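PDB 4W88: xyloglucan-specific endo-beta-1,4-glucanase from Uncultured bacterium, which hydrolyses internal beta-1,4-glucosidic linkages in the glucan backbone of xyloglucan, a polysaccharide of plant cell walls. Local coordinates for residues Ala180-Gly185 against Pro216-Ala221; Gly38-Thr43 against Asp305-His310. The protein carries 1 engineered substitution. All coordinates share one frame; numbering follows the deposited sequence.

Interaction 1. Residues Ala180-Gly185 against Pro216-Ala221; sequences AVRATG and PNIAVA
Arg182 reaches Asn217 by a chain that leaves the helix with CG beside the backbone N (chi1 -59°), turns about its CB-CG bond (chi2 -64°) and then runs out extended, which brings the guanidinium to the start of the strand at Ile218. Its NH2 donates a weak hydrogen bond to the carbonyl O of Asn217, with NH2 and that O 3.1 Å apart and the N-H pointing well off line at 131°. The acceptor lies at the edge of the guanidinium, near its plane. The same NH2 comes within 3.4 Å of Asn217 CB, while the amide beyond turns aside, nearly perpendicular to the guanidinium. Ile218 adds a loose touch through CG2, 4.4 Å from Arg182 NH2.

The firmer hold on the arginine comes from Asp215, which forms a salt bridge with NE, and from the carbonyls of Asn188 and Arg191, which both accept from NH1. With several acceptors round it the guanidinium is probably well fixed in rotation, and the bond to Asn217 is an accessory one.

Beyond Arg182 the chain makes a type I turn to Gly185. One residue before that turn, Val181 O accepts both Thr184 N and, at 2.7 Å, Thr184 OG1. Helix 164-182 packs on helix 117-134 through Ala180 and Val181, and both segments meet strand 193-196, which Val181 and Arg182 touch through Leu193 and which pairs with Asn217 and Ala219.

Interaction 2. Residues Gly38-Thr43 against Asp305-His310; sequences GNPKTT and DNNIYH
Two loops that follow the first and last strands of the barrel meet where Asn39 faces Asn306 and Asn307. The side chains of Asn39 and Asn307 run antiparallel alongside one another, with their amide planes 34° apart. Asn307 ND2 donates to Asn39 OD1 over 2.9 Å; the acceptor lies in the amide plane of Asn307, but the donor stands above the carbonyl plane of Asn39. The other end of the Asn39 amide, ND2, points an N-H almost straight (165°) at the backbone O of Asn306, 3.3 Å away, and Asn20 O also accepts from it. A water lies within hydrogen-bonding distance of both Asn39 OD1 and Asn306 O and may link them.

Asn307 has CG anti to its backbone N (chi1 -162°), which carries ND2 to Asn39 and close to Pro40 CD (3.9 Å), while its OD1 is bonded to Tyr327 OH. Replacing Asn39 by an alanine removes both ends of the amide and would probably leave Asn307 ND2 and the carbonyls of Asn306 and Asn20 without this mate, weakening the join between the loops.

The 305-310 backbone is shaped from within by overlapping Asx turns. Asp305 OD1 accepts Asn307 N at 2.9 Å and Asn306 OD1 accepts Ile308 N at 3.0 Å, while Asn306 ND2 is held by Glu314 O. Loops at the C-terminal ends of the strands, here those of strands 15-18 and 300-305, are characteristic of the catalytic side of a TIM barrel.

From the N terminus, the chain passes strand 15-18 and enters the loop carrying 38-43, whose partner 305-310 follows strand 300-305. Interaction 2 therefore closes a loop of 261 intervening residues and ties together the loops after the first and last barrel strands, which are neighbours in the closed sheet. Interaction 1 is nested inside that loop. It spans just 30 residues, including strand 193-196, and joins the end of helix 164-182 to the start of strand 218-223. The two contacts do not touch: their nearest atoms are about 15 Å apart and their centres about 31 Å, on opposite sides of the chain's centre.

Interaction 1. Residues Ala180-Gly185 against Pro216-Ala221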
loop_
_atom_site.group_PDB
_atom_site.type_symbol
_atom_site.label_atom_id
_atom_site.label_comp_id
_atom_site.label_asym_id
_atom_site.label_seq_id
_atom_site.Cartn_x
_atom_site.Cartn_y
_atom_site.Cartn_z
ATOM N N ALA A 180 10.299 -5.702 -15.710
ATOM C CA ALA A 180 11.527 -5.816 -15.009
ATOM C C ALA A 180 11.471 -7.019 -14.084
ATOM O O ALA A 180 12.456 -7.764 -13.946
ATOM C CB ALA A 180 11.823 -4.569 -14.236
ATOM N N VAL A 181 10.354 -7.175 -13.409
ATOM C CA VAL A 181 10.225 -8.284 -12.445
ATOM C C VAL A 181 10.130 -9.632 -13.153
ATOM O O VAL A 181 10.864 -10.561 -12.821
ATOM C CB VAL A 181 9.013 -8.105 -11.533
ATOM C CG1 VAL A 181 8.796 -9.303 -10.620
ATOM C CG2 VAL A 181 9.109 -6.845 -10.657
ATOM N N ARG A 182 9.280 -9.728 -14.183
ATOM C CA ARG A 182 9.188 -10.983 -14.905
ATOM C C ARG A 182 10.498 -11.444 -15.569
ATOM O O ARG A 182 10.798 -12.661 -15.612
ATOM C CB ARG A 182 8.079 -10.921 -15.982
ATOM C CG ARG A 182 6.684 -10.618 -15.419
ATOM C CD ARG A 182 6.163 -11.679 -14.493
ATOM N NE ARG A 182 4.737 -11.428 -14.158
ATOM C CZ ARG A 182 4.217 -11.603 -12.967
ATOM N NH1 ARG A 182 4.943 -11.966 -11.920
ATOM N NH2 ARG A 182 2.963 -11.317 -12.782
ATOM N N ALA A 183 11.302 -10.475 -16.027
ATOM C CA ALA A 183 12.549 -10.796 -16.639
ATOM C C ALA A 183 13.561 -11.405 -15.656
ATOM O O ALA A 183 14.562 -12.004 -16.126
ATOM C CB ALA A 183 13.146 -9.553 -17.263
ATOM N N THR A 184 13.293 -11.375 -14.351
ATOM C CA THR A 184 14.232 -12.003 -13.422
ATOM C C THR A 184 13.917 -13.469 -13.176
ATOM O O THR A 184 14.758 -14.194 -12.659
ATOM C CB THR A 184 14.292 -11.328 -12.056
ATOM O OG1 THR A 184 13.010 -11.445 -11.385
ATOM C CG2 THR A 184 14.657 -9.872 -12.265
ATOM N N GLY A 185 12.773 -13.939 -13.662
ATOM C CA GLY A 185 12.480 -15.354 -13.567
ATOM C C GLY A 185 12.271 -15.891 -12.157
ATOM O O GLY A 185 11.870 -15.179 -11.246
ATOM N N PRO A 216 -1.566 -12.431 -16.414
ATOM C CA PRO A 216 -2.714 -12.932 -15.599
ATOM C C PRO A 216 -2.482 -12.877 -14.103
ATOM O O PRO A 216 -3.405 -13.147 -13.329
ATOM C CB PRO A 216 -2.838 -14.384 -16.053
ATOM C CG PRO A 216 -1.435 -14.750 -16.482
ATOM C CD PRO A 216 -0.802 -13.520 -17.060
ATOM N N ASN A 217 -1.242 -12.546 -13.720
ATOM C CA ASN A 217 -0.823 -12.516 -12.314
ATOM C C ASN A 217 -0.586 -11.118 -11.765
ATOM O O ASN A 217 0.411 -10.863 -11.063
ATOM C CB ASN A 217 0.369 -13.440 -12.068
ATOM C CG ASN A 217 -0.024 -14.893 -12.262
ATOM O OD1 ASN A 217 -0.928 -15.382 -11.647
ATOM N ND2 ASN A 217 0.661 -15.575 -13.127
ATOM N N ILE A 218 -1.587 -10.276 -12.003
ATOM C CA ILE A 218 -1.571 -8.935 -11.495
ATOM C C ILE A 218 -2.793 -8.625 -10.668
ATOM O O ILE A 218 -3.835 -9.320 -10.714
ATOM C CB ILE A 218 -1.375 -7.898 -12.616
ATOM C CG1 ILE A 218 -2.572 -7.841 -13.563
ATOM C CG2 ILE A 218 -0.102 -8.167 -13.346
ATOM C CD1 ILE A 218 -3.731 -6.977 -13.076
ATOM N N ALA A 219 -2.672 -7.555 -9.888
ATOM C CA ALA A 219 -3.828 -6.950 -9.200
ATOM C C ALA A 219 -3.659 -5.434 -9.285
ATOM O O ALA A 219 -2.561 -4.943 -9.528
ATOM C CB ALA A 219 -3.916 -7.403 -7.712
ATOM N N VAL A 220 -4.759 -4.742 -9.044
ATOM C CA VAL A 220 -4.815 -3.295 -9.036
ATOM C C VAL A 220 -5.035 -2.771 -7.578
ATOM O O VAL A 220 -5.977 -3.202 -6.904
ATOM C CB VAL A 220 -5.899 -2.738 -9.945
ATOM C CG1 VAL A 220 -5.916 -1.203 -9.856
ATOM C CG2 VAL A 220 -5.664 -3.225 -11.383
ATOM N N ALA A 221 -4.115 -1.912 -7.131
ATOM C CA ALA A 221 -4.125 -1.303 -5.836
ATOM C C ALA A 221 -4.749 0.108 -5.949
ATOM O O ALA A 221 -4.474 0.898 -6.902
ATOM C CB ALA A 221 -2.719 -1.198 -5.277
#

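Interaction 2. Residues Gly38-Thr43 against Asp305-His310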
loop_
_atom_site.group_PDB
_atom_site.type_symbol
_atom_site.label_atom_id
_atom_site.label_comp_id
_atom_site.label_asym_id
_atom_site.label_seq_id
_atom_site.Cartn_x
_atom_site.Cartn_y
_atom_site.Cartn_z
ATOM N N GLY A 38 10.711 8.419 14.253
ATOM C CA GLY A 38 10.336 8.209 15.665
ATOM C C GLY A 38 9.815 6.870 16.052
ATOM O O GLY A 38 9.484 6.601 17.232
ATOM N N ASN A 39 9.788 5.967 15.074
ATOM C CA ASN A 39 9.412 4.566 15.388
ATOM C C ASN A 39 10.558 3.730 15.812
ATOM O O ASN A 39 11.689 3.958 15.387
ATOM C CB ASN A 39 8.659 3.952 14.225
ATOM C CG ASN A 39 7.203 4.444 14.219
ATOM O OD1 ASN A 39 6.652 4.695 15.307
ATOM N ND2 ASN A 39 6.630 4.710 13.061
ATOM N N PRO A 40 10.279 2.765 16.681
ATOM C CA PRO A 40 11.390 1.873 17.070
ATOM C C PRO A 40 11.816 0.934 15.944
ATOM O O PRO A 40 11.050 0.678 14.980
ATOM C CB PRO A 40 10.783 1.056 18.195
ATOM C CG PRO A 40 9.315 1.035 17.890
ATOM C CD PRO A 40 8.980 2.341 17.230
ATOM N N LYS A 41 12.999 0.414 16.029
ATOM C CA LYS A 41 13.451 -0.552 15.044
ATOM C C LYS A 41 12.465 -1.772 15.078
ATOM O O LYS A 41 12.075 -2.295 16.157
ATOM C CB LYS A 41 14.859 -0.977 15.355
ATOM C CG LYS A 41 15.429 -2.012 14.401
ATOM C CD LYS A 41 16.922 -2.305 14.608
ATOM C CE LYS A 41 17.262 -3.473 13.691
ATOM N NZ LYS A 41 18.638 -3.850 13.914
ATOM N N THR A 42 12.056 -2.234 13.902
ATOM C CA THR A 42 11.091 -3.340 13.821
ATOM C C THR A 42 11.768 -4.609 14.341
ATOM O O THR A 42 13.001 -4.865 14.096
ATOM C CB THR A 42 10.645 -3.501 12.358
ATOM O OG1 THR A 42 10.205 -2.232 11.867
ATOM C CG2 THR A 42 9.497 -4.433 12.247
ATOM N N THR A 43 10.976 -5.399 15.040
ATOM C CA THR A 43 11.449 -6.677 15.572
ATOM C C THR A 43 10.497 -7.828 15.143
ATOM O O THR A 43 9.347 -7.577 14.707
ATOM C CB THR A 43 11.430 -6.669 17.073
ATOM O OG1 THR A 43 10.068 -6.456 17.494
ATOM C CG2 THR A 43 12.355 -5.623 17.607
ATOM N N ASP A 305 -0.964 2.003 9.604
ATOM C CA ASP A 305 -0.597 2.136 10.977
ATOM C C ASP A 305 0.779 2.765 11.114
ATOM O O ASP A 305 1.814 2.129 10.893
ATOM C CB ASP A 305 -0.688 0.788 11.707
ATOM C CG ASP A 305 -0.457 0.904 13.211
ATOM O OD1 ASP A 305 0.144 1.936 13.682
ATOM O OD2 ASP A 305 -0.895 -0.048 13.946
ATOM N N ASN A 306 0.752 4.041 11.556
ATOM C CA ASN A 306 1.982 4.805 11.740
ATOM C C ASN A 306 2.541 4.916 13.151
ATOM O O ASN A 306 3.505 5.689 13.395
ATOM C CB ASN A 306 1.846 6.202 11.086
ATOM C CG ASN A 306 0.724 7.014 11.683
ATOM O OD1 ASN A 306 0.171 6.600 12.705
ATOM N ND2 ASN A 306 0.473 8.181 11.138
ATOM N N ASN A 307 1.905 4.217 14.081
ATOM C CA ASN A 307 2.253 4.263 15.525
ATOM C C ASN A 307 2.057 5.625 16.146
ATOM O O ASN A 307 2.675 5.898 17.166
ATOM C CB ASN A 307 3.670 3.761 15.718
ATOM C CG ASN A 307 3.989 3.353 17.136
ATOM O OD1 ASN A 307 3.105 2.971 17.893
ATOM N ND2 ASN A 307 5.246 3.434 17.501
ATOM N N ILE A 308 1.143 6.440 15.586
ATOM C CA ILE A 308 0.828 7.739 16.185
ATOM C C ILE A 308 -0.573 7.653 16.748
ATOM O O ILE A 308 -1.507 7.427 16.007
ATOM C CB ILE A 308 0.940 8.898 15.184
ATOM C CG1 ILE A 308 2.386 9.005 14.670
ATOM C CG2 ILE A 308 0.517 10.201 15.859
ATOM C CD1 ILE A 308 2.542 10.082 13.612
ATOM N N TYR A 309 -0.726 7.873 18.062
ATOM C CA TYR A 309 -2.030 7.793 18.707
ATOM C C TYR A 309 -2.171 8.854 19.804
ATOM O O TYR A 309 -3.128 9.591 19.805
ATOM C CB TYR A 309 -2.255 6.403 19.315
ATOM C CG TYR A 309 -3.650 6.136 19.839
ATOM C CD1 TYR A 309 -4.638 5.711 18.979
ATOM C CD2 TYR A 309 -3.966 6.284 21.158
ATOM C CE1 TYR A 309 -5.899 5.441 19.427
ATOM C CE2 TYR A 309 -5.239 6.012 21.629
ATOM C CZ TYR A 309 -6.215 5.592 20.757
ATOM O OH TYR A 309 -7.517 5.260 21.103
ATOM N N HIS A 310 -1.252 8.899 20.754
ATOM C CA HIS A 310 -1.390 9.827 21.832
ATOM C C HIS A 310 -0.738 11.161 21.514
ATOM O O HIS A 310 -1.128 12.168 22.029
ATOM C CB HIS A 310 -0.776 9.262 23.120
ATOM C CG HIS A 310 -1.422 8.017 23.648
ATOM N ND1 HIS A 310 -2.710 7.990 24.152
ATOM C CD2 HIS A 310 -0.918 6.773 23.834
ATOM C CE1 HIS A 310 -2.986 6.766 24.572
ATOM N NE2 HIS A 310 -1.917 6.008 24.386
HETATM O O HOH W 1 5.356 7.341 15.442
#